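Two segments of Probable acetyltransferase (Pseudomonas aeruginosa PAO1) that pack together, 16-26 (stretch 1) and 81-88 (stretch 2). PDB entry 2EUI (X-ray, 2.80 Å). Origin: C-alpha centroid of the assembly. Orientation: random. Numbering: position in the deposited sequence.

Stretch 1 (16-26) PLFVKYREFYG
Stretch 2 (81-88) LNDIYVAE

Stretch 1 is helical from Pro-16 (continuing a helix that begins earlier, with a kink at Pro-16 and Leu-17, whose N atoms lack a bond to the preceding turn), and its phi/psi values stay near -65/-40 through Arg-22 and Glu-23. Regular i to i+4 bonds hold it, from Lys-20 N to Pro-16 O (3.3 Å) through Phe-24 N to Lys-20 O (2.7 Å). Stretch 2 continues an extended strand through Val-86, although Asn-82, at -91/-51, departs from extended angles. The helix crosses the strand at 102°, nearly perpendicular, with the axes 8.9 Å apart at closest approach. Two CA pairs set the register: Leu-17 CA to Ala-87 CA, 7.4 Å, and Tyr-21 CA to Tyr-85 CA, 6.4 Å. The contact buries 435 Å² in total.

Leu-17 (chi1 t, chi2 p) starts sideways, but its end reaches the strand: Leu-17 CD1 lies 3.9 Å from Ala-87 CB and 3.9 Å from Tyr-85 CE2, at the edge of that ring, an apolar contact. Phe-18 (chi1 t) has its CA-to-CB bond directed away, yet the ring edge returns to place CE1 4.4 Å from Asp-83 OD2. Lys-20 (m, m, t, p) points toward the strand at its base, with CB 3.8 Å from Tyr-85 OH, while its end leads away.

Tyr-21 (chi1 163°, chi2 69°) is central. Its backbone sits directly over Tyr-85: Tyr-21 CA is 3.9 Å from the ring centroid of Tyr-85 and only 4° off the ring normal, the geometry of a CH-pi contact. Its own ring meets the Tyr-85 face in an offset edge-to-face pair, centroids 5.8 Å apart and planes at 63°, and packs Tyr-21 CD1 3.6 Å from Tyr-85 CB. Farther out, Tyr-21 CE1 lies 3.8 Å from Ile-84 O, and Tyr-21 OH donates a weak hydrogen bond to Asp-83 OD1, at 2.6 Å. This polar link closes an otherwise largely apolar interface; Asp-83 (chi1 -33°, between wells) points toward the helix, and its OD2 is bonded elsewhere in the structure.

Arg-22 (m, t, p) points away and makes no contact with the strand; its guanidinium is hydrogen-bonded outside the two stretches. Phe-24 (chi1 t, chi2 84°) points toward the strand, with CG 4.0 Å from Tyr-85 CE1; the rings are oblique, centroids 5.9 Å apart and planes at 54°. Tyr-25 (chi1 -75°, m) adds CE2 at 4.4 Å from Tyr-85 CD1. Tyr-85 (chi1 -178°, chi2 79°) thus gathers contacts from Leu-17, Lys-20, Tyr-21, Phe-24 and Tyr-25. Gly-26, at phi/psi 96/16, ends the stretch clear of the strand; a CB there would jam against the preceding carbonyl O.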

# COMPACT_ATOMS: atom_id res chain seq x y z
N PRO A 16 2.37 -21.04 -10.87
CA PRO A 16 3.13 -20.96 -12.12
C PRO A 16 2.86 -19.69 -12.93
O PRO A 16 3.78 -19.13 -13.56
CB PRO A 16 2.73 -22.24 -12.86
CG PRO A 16 1.36 -22.52 -12.33
CD PRO A 16 1.50 -22.23 -10.87
N LEU A 17 1.62 -19.22 -12.92
CA LEU A 17 1.30 -18.00 -13.67
C LEU A 17 1.85 -16.76 -12.98
O LEU A 17 2.12 -15.76 -13.63
CB LEU A 17 -0.21 -17.85 -13.84
CG LEU A 17 -0.51 -16.76 -14.88
CD1 LEU A 17 0.11 -17.17 -16.21
CD2 LEU A 17 -2.01 -16.55 -15.01
N PHE A 18 2.02 -16.84 -11.66
CA PHE A 18 2.56 -15.73 -10.89
C PHE A 18 4.04 -15.54 -11.25
O PHE A 18 4.56 -14.41 -11.25
CB PHE A 18 2.44 -16.03 -9.40
CG PHE A 18 2.85 -14.89 -8.51
CD1 PHE A 18 2.19 -13.68 -8.56
CD2 PHE A 18 3.88 -15.06 -7.59
CE1 PHE A 18 2.54 -12.64 -7.70
CE2 PHE A 18 4.24 -14.02 -6.73
CZ PHE A 18 3.57 -12.81 -6.78
N VAL A 19 4.70 -16.65 -11.55
CA VAL A 19 6.10 -16.64 -11.92
C VAL A 19 6.27 -15.96 -13.28
O VAL A 19 7.08 -15.05 -13.43
CB VAL A 19 6.63 -18.09 -11.98
CG1 VAL A 19 8.03 -18.12 -12.60
CG2 VAL A 19 6.64 -18.69 -10.57
N LYS A 20 5.47 -16.40 -14.25
CA LYS A 20 5.50 -15.85 -15.61
C LYS A 20 5.46 -14.33 -15.54
O LYS A 20 6.22 -13.64 -16.23
CB LYS A 20 4.27 -16.33 -16.39
CG LYS A 20 4.14 -17.83 -16.53
CD LYS A 20 4.83 -18.32 -17.77
CE LYS A 20 4.65 -19.80 -17.91
NZ LYS A 20 3.25 -20.16 -17.55
N TYR A 21 4.55 -13.83 -14.72
CA TYR A 21 4.35 -12.40 -14.49
C TYR A 21 5.63 -11.70 -14.01
O TYR A 21 6.05 -10.69 -14.58
CB TYR A 21 3.24 -12.21 -13.45
CG TYR A 21 3.20 -10.84 -12.82
CD1 TYR A 21 2.81 -9.72 -13.56
CD2 TYR A 21 3.55 -10.66 -11.49
CE1 TYR A 21 2.77 -8.46 -12.98
CE2 TYR A 21 3.51 -9.40 -10.91
CZ TYR A 21 3.12 -8.31 -11.66
OH TYR A 21 3.08 -7.06 -11.08
N ARG A 22 6.23 -12.24 -12.96
CA ARG A 22 7.45 -11.68 -12.40
C ARG A 22 8.58 -11.78 -13.41
O ARG A 22 9.40 -10.88 -13.53
CB ARG A 22 7.83 -12.42 -11.11
CG ARG A 22 6.80 -12.29 -9.97
CD ARG A 22 7.24 -13.02 -8.71
NE ARG A 22 8.57 -12.60 -8.27
CZ ARG A 22 9.70 -13.21 -8.61
NH1 ARG A 22 9.66 -14.28 -9.39
NH2 ARG A 22 10.87 -12.76 -8.19
N GLU A 23 8.62 -12.89 -14.13
CA GLU A 23 9.68 -13.08 -15.12
C GLU A 23 9.49 -12.10 -16.26
O GLU A 23 10.45 -11.49 -16.73
CB GLU A 23 9.65 -14.50 -15.66
CG GLU A 23 9.91 -15.56 -14.62
CD GLU A 23 9.90 -16.95 -15.20
OE1 GLU A 23 8.88 -17.34 -15.82
OE2 GLU A 23 10.92 -17.66 -15.04
N PHE A 24 8.24 -11.94 -16.68
CA PHE A 24 7.91 -11.05 -17.79
C PHE A 24 8.32 -9.61 -17.52
O PHE A 24 8.52 -8.84 -18.45
CB PHE A 24 6.41 -11.11 -18.07
CG PHE A 24 5.99 -10.25 -19.22
CD1 PHE A 24 6.08 -10.71 -20.53
CD2 PHE A 24 5.51 -8.96 -19.00
CE1 PHE A 24 5.71 -9.90 -21.60
CE2 PHE A 24 5.14 -8.14 -20.06
CZ PHE A 24 5.24 -8.61 -21.37
N TYR A 25 8.44 -9.26 -16.25
CA TYR A 25 8.81 -7.89 -15.89
C TYR A 25 10.25 -7.72 -15.39
O TYR A 25 10.58 -6.70 -14.77
CB TYR A 25 7.82 -7.34 -14.86
CG TYR A 25 6.49 -6.99 -15.49
CD1 TYR A 25 6.38 -5.92 -16.37
CD2 TYR A 25 5.35 -7.74 -15.23
CE1 TYR A 25 5.17 -5.61 -16.99
CE2 TYR A 25 4.13 -7.45 -15.84
CZ TYR A 25 4.04 -6.38 -16.72
OH TYR A 25 2.84 -6.07 -17.30
N GLY A 26 11.10 -8.70 -15.66
CA GLY A 26 12.49 -8.58 -15.29
C GLY A 26 13.00 -9.17 -14.00
O GLY A 26 14.10 -8.83 -13.55
N LEU A 81 -3.40 -1.36 -6.29
CA LEU A 81 -3.43 -2.33 -7.38
C LEU A 81 -1.99 -2.58 -7.77
O LEU A 81 -1.37 -1.77 -8.45
CB LEU A 81 -4.21 -1.75 -8.56
CG LEU A 81 -4.42 -2.60 -9.81
CD1 LEU A 81 -5.14 -3.91 -9.46
CD2 LEU A 81 -5.24 -1.78 -10.80
N ASN A 82 -1.44 -3.71 -7.34
CA ASN A 82 -0.05 -4.03 -7.66
C ASN A 82 0.14 -4.82 -8.94
O ASN A 82 0.95 -4.42 -9.79
CB ASN A 82 0.60 -4.81 -6.51
CG ASN A 82 2.01 -5.27 -6.84
OD1 ASN A 82 2.57 -6.15 -6.18
ND2 ASN A 82 2.60 -4.66 -7.87
N ASP A 83 -0.60 -5.92 -9.08
CA ASP A 83 -0.47 -6.81 -10.24
C ASP A 83 -1.71 -7.02 -11.09
O ASP A 83 -2.84 -7.08 -10.61
CB ASP A 83 -0.00 -8.20 -9.81
CG ASP A 83 0.93 -8.18 -8.62
OD1 ASP A 83 2.04 -7.61 -8.74
OD2 ASP A 83 0.54 -8.74 -7.57
N ILE A 84 -1.45 -7.17 -12.38
CA ILE A 84 -2.47 -7.44 -13.38
C ILE A 84 -1.66 -8.19 -14.43
O ILE A 84 -0.55 -7.79 -14.75
CB ILE A 84 -3.12 -6.12 -13.92
CG1 ILE A 84 -4.10 -6.44 -15.04
CG2 ILE A 84 -2.07 -5.14 -14.40
CD1 ILE A 84 -5.33 -7.19 -14.59
N TYR A 85 -2.18 -9.30 -14.94
CA TYR A 85 -1.42 -10.05 -15.93
C TYR A 85 -2.20 -11.13 -16.66
O TYR A 85 -2.99 -11.87 -16.07
CB TYR A 85 -0.21 -10.70 -15.26
CG TYR A 85 0.68 -11.48 -16.21
CD1 TYR A 85 1.59 -10.83 -17.04
CD2 TYR A 85 0.61 -12.87 -16.26
CE1 TYR A 85 2.42 -11.55 -17.90
CE2 TYR A 85 1.44 -13.60 -17.12
CZ TYR A 85 2.33 -12.93 -17.93
OH TYR A 85 3.14 -13.63 -18.79
N VAL A 86 -1.94 -11.23 -17.95
CA VAL A 86 -2.60 -12.23 -18.78
C VAL A 86 -1.55 -13.15 -19.37
O VAL A 86 -0.42 -12.74 -19.61
CB VAL A 86 -3.39 -11.57 -19.93
CG1 VAL A 86 -4.13 -12.63 -20.72
CG2 VAL A 86 -4.36 -10.53 -19.37
N ALA A 87 -1.90 -14.41 -19.60
CA ALA A 87 -0.97 -15.36 -20.18
C ALA A 87 -0.93 -15.18 -21.71
O ALA A 87 -1.91 -14.74 -22.31
CB ALA A 87 -1.40 -16.79 -19.82
N GLU A 88 0.20 -15.51 -22.32
CA GLU A 88 0.38 -15.37 -23.77
C GLU A 88 -0.80 -15.89 -24.59
O GLU A 88 -1.36 -15.17 -25.42
CB GLU A 88 1.63 -16.12 -24.23
CG GLU A 88 2.94 -15.62 -23.68
CD GLU A 88 4.13 -16.22 -24.41
OE1 GLU A 88 4.25 -17.46 -24.46
OE2 GLU A 88 4.96 -15.45 -24.93